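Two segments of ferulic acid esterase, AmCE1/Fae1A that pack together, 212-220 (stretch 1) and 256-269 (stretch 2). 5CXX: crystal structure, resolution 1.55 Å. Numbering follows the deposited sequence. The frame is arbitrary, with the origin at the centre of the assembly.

Stretch 1 212-220: IVSLIDCGT
Stretch 2 (256-269) NAISAGFYNFIQTT

How do the two backbones lie against each other? Residues 213 onward form an extended strand, and from 256 a helix, already under way, runs back along it, nearly antiparallel at 158° with the axes 7.7 Å apart at closest. The CA–CA register is Val 213 with Thr 268 (7.1 Å), Leu 215 with Phe 265 (6.8 Å), Asp 217 with Gly 261 (5.9 Å) and Gly 219 with Ala 257 (5.5 Å), so the backbones draw together toward Gly 219 and Ala 257.

Which strand side chains meet the second stretch? Strand alternation sends Val 213, Leu 215 and Asp 217 toward that stretch, while Ser 214 (t), Ile 216 (m, t) and Cys 218 (t) point away. Leu 215 (chi1 177°, chi2 150°) places CD1 3.8 Å from Asn 264 CB, and its CB lies 4.3 Å from Phe 265 CD1, meeting that ring obliquely. The CA-to-CB bond of Phe 265 (t, chi2 64°) points sideways relative to the strand.

How is Asp 217 accommodated? Its p rotamer (chi1 85°, chi2 -31°) brings OD2 to 2.7 Å from Ala 257 O, close enough that the acid probably carries a proton. Gly 261 N, 3.3 Å from OD2, is poorly angled for a hydrogen bond and instead donates to Ala 257 O (3.1 Å). Gly 261 leaves room: an ideal CB there would clash with Asp 217 OD1, at 2.9 Å.

What shapes the two ends? Ala 257 CB packs 3.9 Å from Gly 219 N, a small side chain suited to the close backbones. At the other end Thr 268 adopts p (75°), its OG1 donating to Phe 265 O at 2.8 Å; that same OG1 lies 3.4 Å from CG1 of Val 213, a t rotamer. Between them, Asn 264 (m, chi2 -79°) folds back so that ND2 donates to Ala 260 O at 2.9 Å.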

# COMPACT_ATOMS: atom_id res chain seq x y z
N ILE A 212 -8.43 -8.52 -7.75
CA ILE A 212 -8.30 -8.35 -9.18
C ILE A 212 -6.80 -8.41 -9.57
O ILE A 212 -6.42 -9.02 -10.57
CB ILE A 212 -8.94 -7.02 -9.66
CG1 ILE A 212 -10.42 -7.01 -9.22
CG2 ILE A 212 -8.78 -6.80 -11.17
CD1 ILE A 212 -11.14 -5.62 -9.39
N VAL A 213 -5.97 -7.74 -8.76
CA VAL A 213 -4.51 -7.82 -8.88
C VAL A 213 -3.95 -7.92 -7.46
O VAL A 213 -4.40 -7.18 -6.53
CB VAL A 213 -3.91 -6.57 -9.58
CG1 VAL A 213 -2.38 -6.65 -9.56
CG2 VAL A 213 -4.42 -6.41 -10.98
N SER A 214 -3.01 -8.84 -7.22
CA SER A 214 -2.25 -8.94 -5.97
C SER A 214 -0.81 -8.94 -6.39
O SER A 214 -0.44 -9.75 -7.26
CB SER A 214 -2.62 -10.23 -5.22
OG SER A 214 -1.73 -10.37 -4.14
N LEU A 215 0.01 -7.99 -5.90
CA LEU A 215 1.39 -7.91 -6.38
C LEU A 215 2.29 -7.77 -5.20
O LEU A 215 2.02 -6.93 -4.33
CB LEU A 215 1.57 -6.71 -7.31
CG LEU A 215 2.98 -6.41 -7.87
CD1 LEU A 215 2.89 -5.73 -9.27
CD2 LEU A 215 3.88 -5.56 -6.90
N ILE A 216 3.40 -8.50 -5.21
CA ILE A 216 4.36 -8.45 -4.12
C ILE A 216 5.75 -8.33 -4.74
O ILE A 216 6.06 -9.05 -5.71
CB ILE A 216 4.34 -9.74 -3.28
CG1 ILE A 216 2.98 -10.00 -2.70
CG2 ILE A 216 5.40 -9.64 -2.15
CD1 ILE A 216 2.92 -11.37 -1.94
N ASP A 217 6.58 -7.41 -4.20
CA ASP A 217 8.00 -7.42 -4.59
C ASP A 217 8.90 -7.27 -3.40
O ASP A 217 8.43 -7.09 -2.24
CB ASP A 217 8.35 -6.35 -5.71
CG ASP A 217 8.66 -4.92 -5.16
OD1 ASP A 217 8.11 -4.54 -4.13
OD2 ASP A 217 9.48 -4.20 -5.79
N CYS A 218 10.18 -7.41 -3.67
CA CYS A 218 11.20 -7.21 -2.63
C CYS A 218 12.56 -7.15 -3.28
O CYS A 218 12.79 -7.83 -4.28
CB CYS A 218 11.19 -8.38 -1.60
SG CYS A 218 12.16 -8.02 -0.08
N GLY A 219 13.49 -6.34 -2.73
CA GLY A 219 14.89 -6.45 -3.11
C GLY A 219 15.43 -7.86 -2.83
O GLY A 219 14.98 -8.56 -1.91
N THR A 220 16.46 -8.26 -3.55
CA THR A 220 17.10 -9.57 -3.28
C THR A 220 17.96 -9.48 -1.99
O THR A 220 18.31 -10.49 -1.41
CB THR A 220 18.01 -10.02 -4.40
OG1 THR A 220 18.92 -8.97 -4.69
CG2 THR A 220 17.16 -10.34 -5.68
N ASN A 256 14.61 1.97 -4.53
CA ASN A 256 14.61 1.14 -5.75
C ASN A 256 13.55 0.04 -5.65
O ASN A 256 12.82 -0.17 -6.64
CB ASN A 256 16.03 0.58 -6.01
CG ASN A 256 17.02 1.66 -6.49
OD1 ASN A 256 16.60 2.63 -7.15
ND2 ASN A 256 18.33 1.52 -6.16
N ALA A 257 13.46 -0.64 -4.50
CA ALA A 257 12.45 -1.71 -4.35
C ALA A 257 11.04 -1.11 -4.33
O ALA A 257 10.12 -1.66 -4.96
CB ALA A 257 12.71 -2.51 -3.10
N ILE A 258 10.88 0.04 -3.67
CA ILE A 258 9.58 0.67 -3.62
C ILE A 258 9.14 1.13 -4.99
O ILE A 258 8.02 0.81 -5.40
CB ILE A 258 9.57 1.88 -2.67
CG1 ILE A 258 9.83 1.40 -1.22
CG2 ILE A 258 8.21 2.64 -2.78
CD1 ILE A 258 10.20 2.55 -0.28
N SER A 259 10.02 1.88 -5.69
CA SER A 259 9.58 2.45 -6.99
C SER A 259 9.31 1.33 -7.99
O SER A 259 8.34 1.43 -8.77
CB SER A 259 10.58 3.46 -7.56
OG SER A 259 11.82 2.84 -7.80
N ALA A 260 10.09 0.23 -7.94
CA ALA A 260 9.79 -0.87 -8.87
C ALA A 260 8.39 -1.44 -8.59
O ALA A 260 7.62 -1.76 -9.54
CB ALA A 260 10.85 -1.99 -8.77
N GLY A 261 8.06 -1.57 -7.30
CA GLY A 261 6.76 -2.13 -6.95
C GLY A 261 5.62 -1.21 -7.41
O GLY A 261 4.68 -1.63 -8.03
N PHE A 262 5.73 0.08 -7.06
CA PHE A 262 4.65 1.01 -7.39
C PHE A 262 4.47 1.19 -8.89
O PHE A 262 3.34 1.29 -9.43
CB PHE A 262 4.95 2.36 -6.73
CG PHE A 262 3.75 3.26 -6.59
CD1 PHE A 262 2.57 2.82 -5.96
CD2 PHE A 262 3.85 4.60 -7.00
CE1 PHE A 262 1.47 3.69 -5.80
CE2 PHE A 262 2.76 5.47 -6.83
CZ PHE A 262 1.59 5.02 -6.23
N TYR A 263 5.59 1.24 -9.62
CA TYR A 263 5.56 1.33 -11.09
C TYR A 263 4.80 0.16 -11.71
O TYR A 263 3.92 0.36 -12.58
CB TYR A 263 7.01 1.37 -11.60
CG TYR A 263 7.18 1.27 -13.11
CD1 TYR A 263 6.78 2.31 -13.95
CD2 TYR A 263 7.80 0.14 -13.68
CE1 TYR A 263 6.98 2.26 -15.32
CE2 TYR A 263 8.01 0.09 -15.08
CZ TYR A 263 7.59 1.15 -15.87
OH TYR A 263 7.82 1.10 -17.23
N ASN A 264 5.14 -1.09 -11.32
CA ASN A 264 4.36 -2.20 -11.87
C ASN A 264 2.91 -2.21 -11.38
O ASN A 264 1.98 -2.49 -12.16
CB ASN A 264 5.08 -3.50 -11.50
CG ASN A 264 6.29 -3.76 -12.36
OD1 ASN A 264 6.15 -4.22 -13.50
ND2 ASN A 264 7.47 -3.47 -11.82
N PHE A 265 2.70 -1.87 -10.11
CA PHE A 265 1.35 -1.91 -9.58
C PHE A 265 0.40 -0.95 -10.28
O PHE A 265 -0.73 -1.28 -10.63
CB PHE A 265 1.43 -1.62 -8.08
CG PHE A 265 0.10 -1.72 -7.33
CD1 PHE A 265 -0.59 -2.95 -7.26
CD2 PHE A 265 -0.42 -0.59 -6.72
CE1 PHE A 265 -1.80 -3.02 -6.51
CE2 PHE A 265 -1.63 -0.65 -6.02
CZ PHE A 265 -2.30 -1.85 -5.90
N ILE A 266 0.85 0.30 -10.48
CA ILE A 266 -0.05 1.33 -11.02
C ILE A 266 -0.36 1.09 -12.50
O ILE A 266 -1.36 1.56 -13.03
CB ILE A 266 0.58 2.74 -10.77
CG1 ILE A 266 0.58 3.02 -9.26
CG2 ILE A 266 -0.20 3.86 -11.54
CD1 ILE A 266 -0.80 3.20 -8.60
N GLN A 267 0.50 0.30 -13.16
CA GLN A 267 0.16 -0.13 -14.50
C GLN A 267 -1.02 -1.10 -14.55
O GLN A 267 -1.59 -1.32 -15.63
CB GLN A 267 1.36 -0.82 -15.15
CG GLN A 267 2.40 0.17 -15.62
CD GLN A 267 3.58 -0.54 -16.20
OE1 GLN A 267 3.52 -1.06 -17.34
NE2 GLN A 267 4.65 -0.64 -15.44
N THR A 268 -1.36 -1.69 -13.41
CA THR A 268 -2.45 -2.69 -13.41
C THR A 268 -3.76 -2.15 -12.82
O THR A 268 -4.82 -2.77 -12.99
CB THR A 268 -2.09 -3.93 -12.61
OG1 THR A 268 -2.14 -3.66 -11.20
CG2 THR A 268 -0.73 -4.51 -13.03
N THR A 269 -3.69 -1.06 -12.09
CA THR A 269 -4.87 -0.69 -11.30
C THR A 269 -5.99 -0.13 -12.17
O THR A 269 -5.76 0.56 -13.19
CB THR A 269 -4.52 0.33 -10.20
OG1 THR A 269 -3.66 1.35 -10.72
CG2 THR A 269 -3.75 -0.36 -9.05